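Local coordinates for hypothetical fimbrial assembly protein (Parabacteroides distasonis, PDB 3R4R), which is a putative component of the tip of fimbriae, the filamentous cell-surface appendages that mediate cell adhesion and biofilm formation, at residues C47-F52 against V98-V103; Y60-Y65 against Q84-R89; S169-Y174 against T228-E233. One frame throughout, in Å; residues are numbered along the deposited sequence.

Interaction 1: C47-F52 against V98-V103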
# COMPACT_ATOMS: atom_id res chain seq x y z
N CYS A 47 4.49 11.20 6.09
CA CYS A 47 3.19 11.21 5.42
C CYS A 47 2.86 12.62 4.95
O CYS A 47 3.43 13.61 5.41
CB CYS A 47 2.07 10.66 6.31
SG CYS A 47 1.72 11.64 7.80
N HIS A 48 1.91 12.67 4.02
CA HIS A 48 1.29 13.83 3.43
C HIS A 48 -0.17 13.79 3.80
O HIS A 48 -0.84 12.79 3.55
CB HIS A 48 1.53 13.90 1.90
CG HIS A 48 0.76 14.99 1.22
ND1 HIS A 48 1.23 16.29 1.16
CD2 HIS A 48 -0.42 14.93 0.56
CE1 HIS A 48 0.31 16.97 0.49
NE2 HIS A 48 -0.70 16.20 0.13
N VAL A 49 -0.67 14.85 4.45
CA VAL A 49 -2.07 14.93 4.84
C VAL A 49 -2.68 16.11 4.10
O VAL A 49 -2.11 17.20 4.08
CB VAL A 49 -2.25 15.02 6.39
CG1 VAL A 49 -3.70 15.29 6.79
CG2 VAL A 49 -1.72 13.76 7.08
N ALA A 50 -3.79 15.85 3.42
CA ALA A 50 -4.50 16.85 2.64
C ALA A 50 -5.93 16.95 3.13
O ALA A 50 -6.54 15.93 3.41
CB ALA A 50 -4.44 16.49 1.16
N VAL A 51 -6.45 18.19 3.27
CA VAL A 51 -7.83 18.47 3.70
C VAL A 51 -8.54 19.21 2.55
O VAL A 51 -8.01 20.19 2.03
CB VAL A 51 -7.92 19.25 5.05
CG1 VAL A 51 -9.36 19.59 5.42
CG2 VAL A 51 -7.25 18.48 6.18
N PHE A 52 -9.72 18.71 2.15
CA PHE A 52 -10.50 19.25 1.04
C PHE A 52 -11.88 19.68 1.44
O PHE A 52 -12.48 19.03 2.31
CB PHE A 52 -10.65 18.19 -0.09
CG PHE A 52 -9.37 17.59 -0.59
CD1 PHE A 52 -8.69 18.16 -1.66
CD2 PHE A 52 -8.87 16.42 -0.03
CE1 PHE A 52 -7.51 17.59 -2.14
CE2 PHE A 52 -7.69 15.85 -0.51
CZ PHE A 52 -7.02 16.44 -1.56
N VAL A 98 -15.78 18.33 5.59
CA VAL A 98 -14.52 18.21 4.84
C VAL A 98 -14.07 16.72 4.73
O VAL A 98 -14.61 15.86 5.40
CB VAL A 98 -13.37 19.08 5.47
CG1 VAL A 98 -13.58 20.56 5.22
CG2 VAL A 98 -13.19 18.80 6.96
N SER A 99 -13.09 16.44 3.85
CA SER A 99 -12.51 15.10 3.73
C SER A 99 -10.98 15.21 3.88
O SER A 99 -10.37 16.20 3.43
CB SER A 99 -12.89 14.39 2.42
OG SER A 99 -12.20 14.83 1.27
N VAL A 100 -10.38 14.21 4.55
CA VAL A 100 -8.94 14.17 4.79
C VAL A 100 -8.36 12.90 4.10
O VAL A 100 -8.86 11.80 4.30
CB VAL A 100 -8.61 14.24 6.32
CG1 VAL A 100 -9.45 13.28 7.15
CG2 VAL A 100 -7.12 14.03 6.59
N LEU A 101 -7.35 13.11 3.24
CA LEU A 101 -6.58 12.09 2.49
C LEU A 101 -5.15 12.00 3.04
O LEU A 101 -4.48 13.02 3.17
CB LEU A 101 -6.56 12.40 0.96
CG LEU A 101 -5.75 11.41 0.08
CD1 LEU A 101 -6.51 10.14 -0.16
CD2 LEU A 101 -5.41 12.02 -1.24
N VAL A 102 -4.68 10.79 3.34
CA VAL A 102 -3.33 10.60 3.88
C VAL A 102 -2.51 9.71 2.92
O VAL A 102 -2.99 8.65 2.51
CB VAL A 102 -3.40 9.98 5.31
CG1 VAL A 102 -2.01 9.76 5.90
CG2 VAL A 102 -4.26 10.84 6.25
N VAL A 103 -1.32 10.17 2.52
CA VAL A 103 -0.40 9.37 1.70
C VAL A 103 0.84 9.16 2.57
O VAL A 103 1.54 10.13 2.89
CB VAL A 103 -0.05 9.92 0.30
CG1 VAL A 103 0.88 8.96 -0.46
CG2 VAL A 103 -1.31 10.19 -0.51
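His48, Ala50 and Phe52 pair with Val103, Leu101 and Ser99 as the hydrogen-bonded positions of two antiparallel strands, 47-52 and 98-103, whose axes approach to 4.7 Å at an angle of 166°. Each of these pairs exchanges two N-H...O=C bonds, six in all. The shortest runs 2.8 Å from His48 N to Val103 O. The longest, from Ser99 N to Phe52 O, is 3.1 Å. At the non-hydrogen-bonded pairs, Val49 with Val102 and Val51 with Val100, the CA atoms come to 4.6 Å, and CA-H groups lean on carbonyls already in use, as Val102 CA does on His48 O.

The valines of these two pairs share one face. Val49 lies side by side with Val102, CG2 to CG2, and its other methyl, CG1, anti to the backbone N (chi1 173°), reaches diagonally to Val100 CG2 at 3.7 Å. Val51 CG1 makes a similar diagonal contact with Val98 CB. On this face Val49 and Val51 also touch Leu85 of strand 78-90.

The other face carries the aromatic groups. Phe52 presents its ring edge to the neighbouring strand: Leu101 CB lies near the ring plane, 3.9 Å from Phe52 CE2. Tyr120 meets the same ring edge-to-face. Both imidazole nitrogens of the buried His48 are satisfied beyond the pair, ND1 by Asn63 and NE2 by Tyr127, which fixes the ring's rotation. With strands 58-65 and 144-152 bonded along the outer edges, the pair lies in the interior of an antiparallel sheet whose valine face packs against strand 78-90, as in a beta-sandwich.

Interaction 2: Y60-Y65 against Q84-R89; sequences YFKNFY and QLEGVR
Tyr60 lays one ring face against Val88, whose CG2 methyl stands 3.7 Å from the ring centroid and 12° off the ring normal, a CH-pi contact in which the two side chains cross at about a right angle. The bond from CA to CB of Tyr60 points toward strand 84-89, and CG stands anti to the backbone N (chi1 174°). Farther along the ring, CE2 meets Leu85 CG at 3.7 Å, and the phenol oxygen OH comes within 3.2 Å of Glu86 O.

Phe64 approaches differently. Its edge is turned to the backbone, with Gln84 O near the ring plane and 3.3 Å from CZ, while Lys62 CG of its own strand covers one face toward the rim. Lys62 and Glu86 pass at an oblique angle, and their charged ends, NZ and OE1, remain 5.0 Å apart.

Gly87 and Val88 face Phe14 of strand 12-21 in a G1 beta bulge, Gly87 having positive phi. Strands 60-65 and 84-89 run antiparallel at 156°, but their axes stay 7.9 Å apart, and side chains bridge them. The contact therefore rests mainly on apolar and aromatic groups, with Gln84 O at the edge of the Phe64 ring and, at most, a diffuse attraction between Lys62 and Glu86.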
# COMPACT_ATOMS: atom_id res chain seq x y z
N TYR A 60 -6.09 22.70 3.01
CA TYR A 60 -4.93 22.53 3.89
C TYR A 60 -4.13 21.31 3.49
O TYR A 60 -4.70 20.31 3.03
CB TYR A 60 -5.43 22.40 5.36
CG TYR A 60 -4.38 22.07 6.41
CD1 TYR A 60 -3.69 23.07 7.07
CD2 TYR A 60 -4.12 20.75 6.78
CE1 TYR A 60 -2.73 22.78 8.04
CE2 TYR A 60 -3.16 20.45 7.75
CZ TYR A 60 -2.49 21.47 8.40
OH TYR A 60 -1.56 21.21 9.39
N PHE A 61 -2.80 21.36 3.72
CA PHE A 61 -1.94 20.19 3.56
C PHE A 61 -0.75 20.34 4.51
O PHE A 61 -0.30 21.46 4.76
CB PHE A 61 -1.48 19.96 2.10
CG PHE A 61 -0.21 20.67 1.69
CD1 PHE A 61 -0.25 21.96 1.18
CD2 PHE A 61 1.03 20.05 1.85
CE1 PHE A 61 0.93 22.63 0.85
CE2 PHE A 61 2.21 20.73 1.54
CZ PHE A 61 2.15 22.01 1.03
N LYS A 62 -0.17 19.22 4.94
CA LYS A 62 1.02 19.24 5.79
C LYS A 62 1.77 17.95 5.57
O LYS A 62 1.16 16.90 5.34
CB LYS A 62 0.65 19.45 7.28
CG LYS A 62 1.81 19.44 8.26
CD LYS A 62 1.40 20.02 9.61
CE LYS A 62 2.42 19.83 10.72
NZ LYS A 62 3.76 20.39 10.41
N ASN A 63 3.10 18.06 5.58
CA ASN A 63 4.02 16.95 5.44
C ASN A 63 4.67 16.71 6.77
O ASN A 63 5.33 17.61 7.31
CB ASN A 63 5.06 17.22 4.34
CG ASN A 63 4.42 17.32 2.97
OD1 ASN A 63 3.56 16.51 2.56
ND2 ASN A 63 4.86 18.30 2.21
N PHE A 64 4.39 15.51 7.35
CA PHE A 64 4.93 15.03 8.64
C PHE A 64 6.08 14.09 8.44
O PHE A 64 6.08 13.34 7.46
CB PHE A 64 3.86 14.31 9.47
CG PHE A 64 2.67 15.14 9.84
CD1 PHE A 64 1.57 15.24 8.99
CD2 PHE A 64 2.60 15.76 11.09
CE1 PHE A 64 0.45 15.98 9.37
CE2 PHE A 64 1.48 16.48 11.47
CZ PHE A 64 0.40 16.58 10.61
N TYR A 65 7.03 14.09 9.38
CA TYR A 65 8.20 13.22 9.34
C TYR A 65 8.30 12.46 10.69
O TYR A 65 7.45 12.66 11.55
CB TYR A 65 9.46 14.04 9.01
CG TYR A 65 9.38 14.60 7.61
CD1 TYR A 65 9.75 13.83 6.51
CD2 TYR A 65 8.85 15.86 7.36
CE1 TYR A 65 9.65 14.32 5.20
CE2 TYR A 65 8.74 16.37 6.06
CZ TYR A 65 9.13 15.59 4.98
OH TYR A 65 9.03 16.07 3.70
N GLN A 84 -1.51 15.81 14.84
CA GLN A 84 -2.20 17.08 14.99
C GLN A 84 -2.06 17.91 13.72
O GLN A 84 -0.96 18.07 13.21
CB GLN A 84 -1.66 17.85 16.19
CG GLN A 84 -2.32 17.52 17.52
CD GLN A 84 -3.60 18.31 17.75
OE1 GLN A 84 -4.70 17.76 17.78
NE2 GLN A 84 -3.47 19.63 17.92
N LEU A 85 -3.20 18.34 13.18
CA LEU A 85 -3.34 19.30 12.09
C LEU A 85 -3.60 20.66 12.68
O LEU A 85 -4.73 20.89 13.09
CB LEU A 85 -4.46 18.93 11.07
CG LEU A 85 -4.30 17.80 10.08
CD1 LEU A 85 -3.97 16.53 10.75
CD2 LEU A 85 -5.58 17.59 9.37
N GLU A 86 -2.57 21.51 12.83
CA GLU A 86 -2.73 22.87 13.35
C GLU A 86 -3.04 23.84 12.23
O GLU A 86 -2.50 23.72 11.13
CB GLU A 86 -1.49 23.38 14.12
CG GLU A 86 -0.99 22.56 15.30
CD GLU A 86 -0.04 21.42 15.01
OE1 GLU A 86 0.10 21.03 13.83
OE2 GLU A 86 0.60 20.94 15.97
N GLY A 87 -3.89 24.82 12.54
CA GLY A 87 -4.24 25.92 11.66
C GLY A 87 -4.94 25.62 10.36
O GLY A 87 -4.54 26.16 9.32
N VAL A 88 -6.01 24.81 10.40
CA VAL A 88 -6.84 24.56 9.22
C VAL A 88 -7.77 25.78 9.11
O VAL A 88 -8.54 26.03 10.04
CB VAL A 88 -7.56 23.19 9.26
CG1 VAL A 88 -8.42 22.99 8.02
CG2 VAL A 88 -6.56 22.05 9.43
N ARG A 89 -7.64 26.56 8.03
CA ARG A 89 -8.40 27.80 7.88
C ARG A 89 -9.73 27.57 7.15
O ARG A 89 -9.79 26.95 6.09
CB ARG A 89 -7.58 28.87 7.14
CG ARG A 89 -6.29 29.25 7.87

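Interaction 3: S169-Y174 against T228-E233; sequences SAKIEY and TFYTYE. With EDO (1,2-ethanediol), chain F; EDO (1,2-ethanediol), chain E; SO4 (sulfate ion), chain C.
Phe229 turns one ring face over strand 169-174, with Ile172 O 3.8 Å above its plane toward the rim and Ile172 CG2 3.7 Å from CZ. Its CG sits between the backbone N and the carbonyl carbon (chi1 49°), and the end of the side chain comes nearer to strand 169-174. The same pair exchanges two backbone bonds, Ile172 N to Phe229 O and Phe229 N to Ile172 O. Ala170 N is bound to Thr231 O at 2.8 Å, but the return bond from Thr231 N to Ala170 O is weak at 3.4 Å. Ile172 also extends CD1 to Thr231 CG2.

On the other face Lys171 and Tyr230 lie side by side, with Lys171 CG 3.8 Å from Tyr230 CE1. The extended lysine then crosses Thr228, CE to CG2, and ends in a salt bridge with Glu41, which also binds Tyr230 OH; Tyr266 adds a cation-pi contact. A 1,2-ethanediol, probably from the crystallisation liquor, takes up Tyr230 N at 3.0 Å through its O2.

On one face Ile172 and Phe229 thus meet through apolar and CH-pi contact, whereas on the other Lys171 and Tyr230 converge on one carboxylate, whose negative charge would probably be steadied by the lysine.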
# COMPACT_ATOMS: atom_id res chain seq x y z
N SER A 169 0.77 -1.61 -1.94
CA SER A 169 1.43 -2.75 -2.57
C SER A 169 0.83 -4.05 -2.10
O SER A 169 0.12 -4.10 -1.09
CB SER A 169 2.93 -2.74 -2.26
OG SER A 169 3.16 -2.90 -0.87
N ALA A 170 1.10 -5.12 -2.86
CA ALA A 170 0.81 -6.49 -2.50
C ALA A 170 2.09 -7.15 -1.96
O ALA A 170 3.18 -6.81 -2.43
CB ALA A 170 0.27 -7.25 -3.69
N LYS A 171 1.96 -8.03 -0.94
CA LYS A 171 3.08 -8.76 -0.36
C LYS A 171 3.06 -10.20 -0.90
O LYS A 171 2.03 -10.87 -0.84
CB LYS A 171 3.01 -8.71 1.18
CG LYS A 171 4.12 -9.48 1.93
CD LYS A 171 3.88 -9.45 3.45
CE LYS A 171 4.89 -10.25 4.22
NZ LYS A 171 4.63 -10.16 5.69
N ILE A 172 4.19 -10.64 -1.46
CA ILE A 172 4.28 -11.99 -2.07
C ILE A 172 5.44 -12.77 -1.44
O ILE A 172 6.58 -12.31 -1.47
CB ILE A 172 4.44 -11.94 -3.63
CG1 ILE A 172 3.39 -11.03 -4.32
CG2 ILE A 172 4.45 -13.36 -4.24
CD1 ILE A 172 3.67 -10.83 -5.85
N GLU A 173 5.14 -13.95 -0.86
CA GLU A 173 6.16 -14.84 -0.28
C GLU A 173 6.25 -16.16 -1.08
O GLU A 173 5.27 -16.90 -1.13
CB GLU A 173 5.85 -15.13 1.20
CG GLU A 173 6.92 -16.00 1.87
CD GLU A 173 6.71 -16.45 3.31
OE1 GLU A 173 5.58 -16.31 3.83
OE2 GLU A 173 7.68 -16.99 3.89
N TYR A 174 7.39 -16.45 -1.71
CA TYR A 174 7.62 -17.75 -2.36
C TYR A 174 8.09 -18.70 -1.27
O TYR A 174 9.10 -18.43 -0.62
CB TYR A 174 8.59 -17.66 -3.55
CG TYR A 174 9.14 -19.00 -4.01
CD1 TYR A 174 8.35 -19.87 -4.75
CD2 TYR A 174 10.45 -19.36 -3.75
CE1 TYR A 174 8.85 -21.09 -5.20
CE2 TYR A 174 10.97 -20.58 -4.19
CZ TYR A 174 10.16 -21.44 -4.92
OH TYR A 174 10.66 -22.65 -5.35
N THR A 228 10.57 -13.01 0.11
CA THR A 228 9.41 -12.13 0.32
C THR A 228 9.70 -10.84 -0.48
O THR A 228 10.72 -10.18 -0.27
CB THR A 228 9.09 -11.88 1.82
OG1 THR A 228 8.69 -13.11 2.45
CG2 THR A 228 7.98 -10.80 2.01
N PHE A 229 8.80 -10.48 -1.39
CA PHE A 229 8.98 -9.30 -2.23
C PHE A 229 7.60 -8.61 -2.44
O PHE A 229 6.56 -9.17 -2.04
CB PHE A 229 9.66 -9.69 -3.56
CG PHE A 229 9.04 -10.86 -4.27
CD1 PHE A 229 9.44 -12.16 -3.97
CD2 PHE A 229 8.10 -10.67 -5.27
CE1 PHE A 229 8.86 -13.25 -4.61
CE2 PHE A 229 7.53 -11.76 -5.93
CZ PHE A 229 7.89 -13.05 -5.57
N TYR A 230 7.62 -7.37 -3.00
CA TYR A 230 6.44 -6.52 -3.18
C TYR A 230 6.29 -5.98 -4.59
O TYR A 230 7.26 -5.92 -5.34
CB TYR A 230 6.51 -5.30 -2.24
CG TYR A 230 6.88 -5.60 -0.81
CD1 TYR A 230 5.92 -6.07 0.09
CD2 TYR A 230 8.18 -5.46 -0.35
CE1 TYR A 230 6.27 -6.44 1.39
CE2 TYR A 230 8.55 -5.84 0.94
CZ TYR A 230 7.58 -6.32 1.82
OH TYR A 230 7.91 -6.60 3.11
N THR A 231 5.08 -5.53 -4.92
CA THR A 231 4.70 -4.93 -6.20
C THR A 231 3.42 -4.10 -6.04
O THR A 231 2.56 -4.42 -5.20
CB THR A 231 4.52 -6.00 -7.30
OG1 THR A 231 4.13 -5.37 -8.51
CG2 THR A 231 3.48 -7.06 -6.95
N TYR A 232 3.27 -3.06 -6.89
CA TYR A 232 2.01 -2.36 -6.96
C TYR A 232 1.10 -3.18 -7.87
O TYR A 232 1.63 -3.93 -8.70
CB TYR A 232 2.19 -0.91 -7.42
CG TYR A 232 2.98 0.02 -6.53
CD1 TYR A 232 2.60 0.22 -5.20
CD2 TYR A 232 3.94 0.88 -7.06
CE1 TYR A 232 3.29 1.12 -4.38
CE2 TYR A 232 4.58 1.83 -6.27
CZ TYR A 232 4.26 1.94 -4.92
OH TYR A 232 4.91 2.84 -4.12
N GLU A 233 -0.24 -3.11 -7.69
CA GLU A 233 -1.25 -3.74 -8.57
C GLU A 233 -0.97 -3.58 -10.06
O GLU A 233 -0.41 -2.56 -10.48
CB GLU A 233 -2.64 -3.13 -8.35
CG GLU A 233 -3.30 -3.41 -7.03
CD GLU A 233 -4.70 -2.85 -6.93
OE1 GLU A 233 -5.01 -1.79 -7.52
OE2 GLU A 233 -5.47 -3.47 -6.17
C1 EDO F . 10.90 -5.87 -5.13
O1 EDO F . 11.48 -4.55 -5.26
C2 EDO F . 11.28 -6.47 -3.78
O2 EDO F . 10.35 -6.13 -2.75
C1 EDO E . 0.03 -6.08 2.03
O1 EDO E . 1.34 -5.54 1.75
C2 EDO E . 0.03 -6.68 3.44
O2 EDO E . -1.32 -6.75 3.95
S SO4 C . 13.96 -13.02 2.48
O1 SO4 C . 14.09 -11.59 2.17
O2 SO4 C . 14.66 -13.32 3.75
O3 SO4 C . 12.52 -13.36 2.63
O4 SO4 C . 14.58 -13.81 1.42

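Overall arrangement
Interactions 1 and 2 adjoin, with centres 9 Å apart, and interaction 2 is nested within the chain loop closed by interaction 1. Strands 46-52 and 58-65 are neighbours in a sheet: Val51 N lies 2.8 Å from Tyr60 O, a probable hydrogen bond. Strand 78-90 faces them, so that interaction 1 runs within a layer and interaction 2 between layers. Interaction 3 follows later in the chain, in the C-terminal Fim1F domain of the transthyretin clan, with its centre about 26 Å from that of interaction 1 and about 32 Å from that of interaction 2. Strand 161-179, which pairs with both 144-152 and 228-232, links the two regions. The ethanediols and sulfate lie at interaction 3.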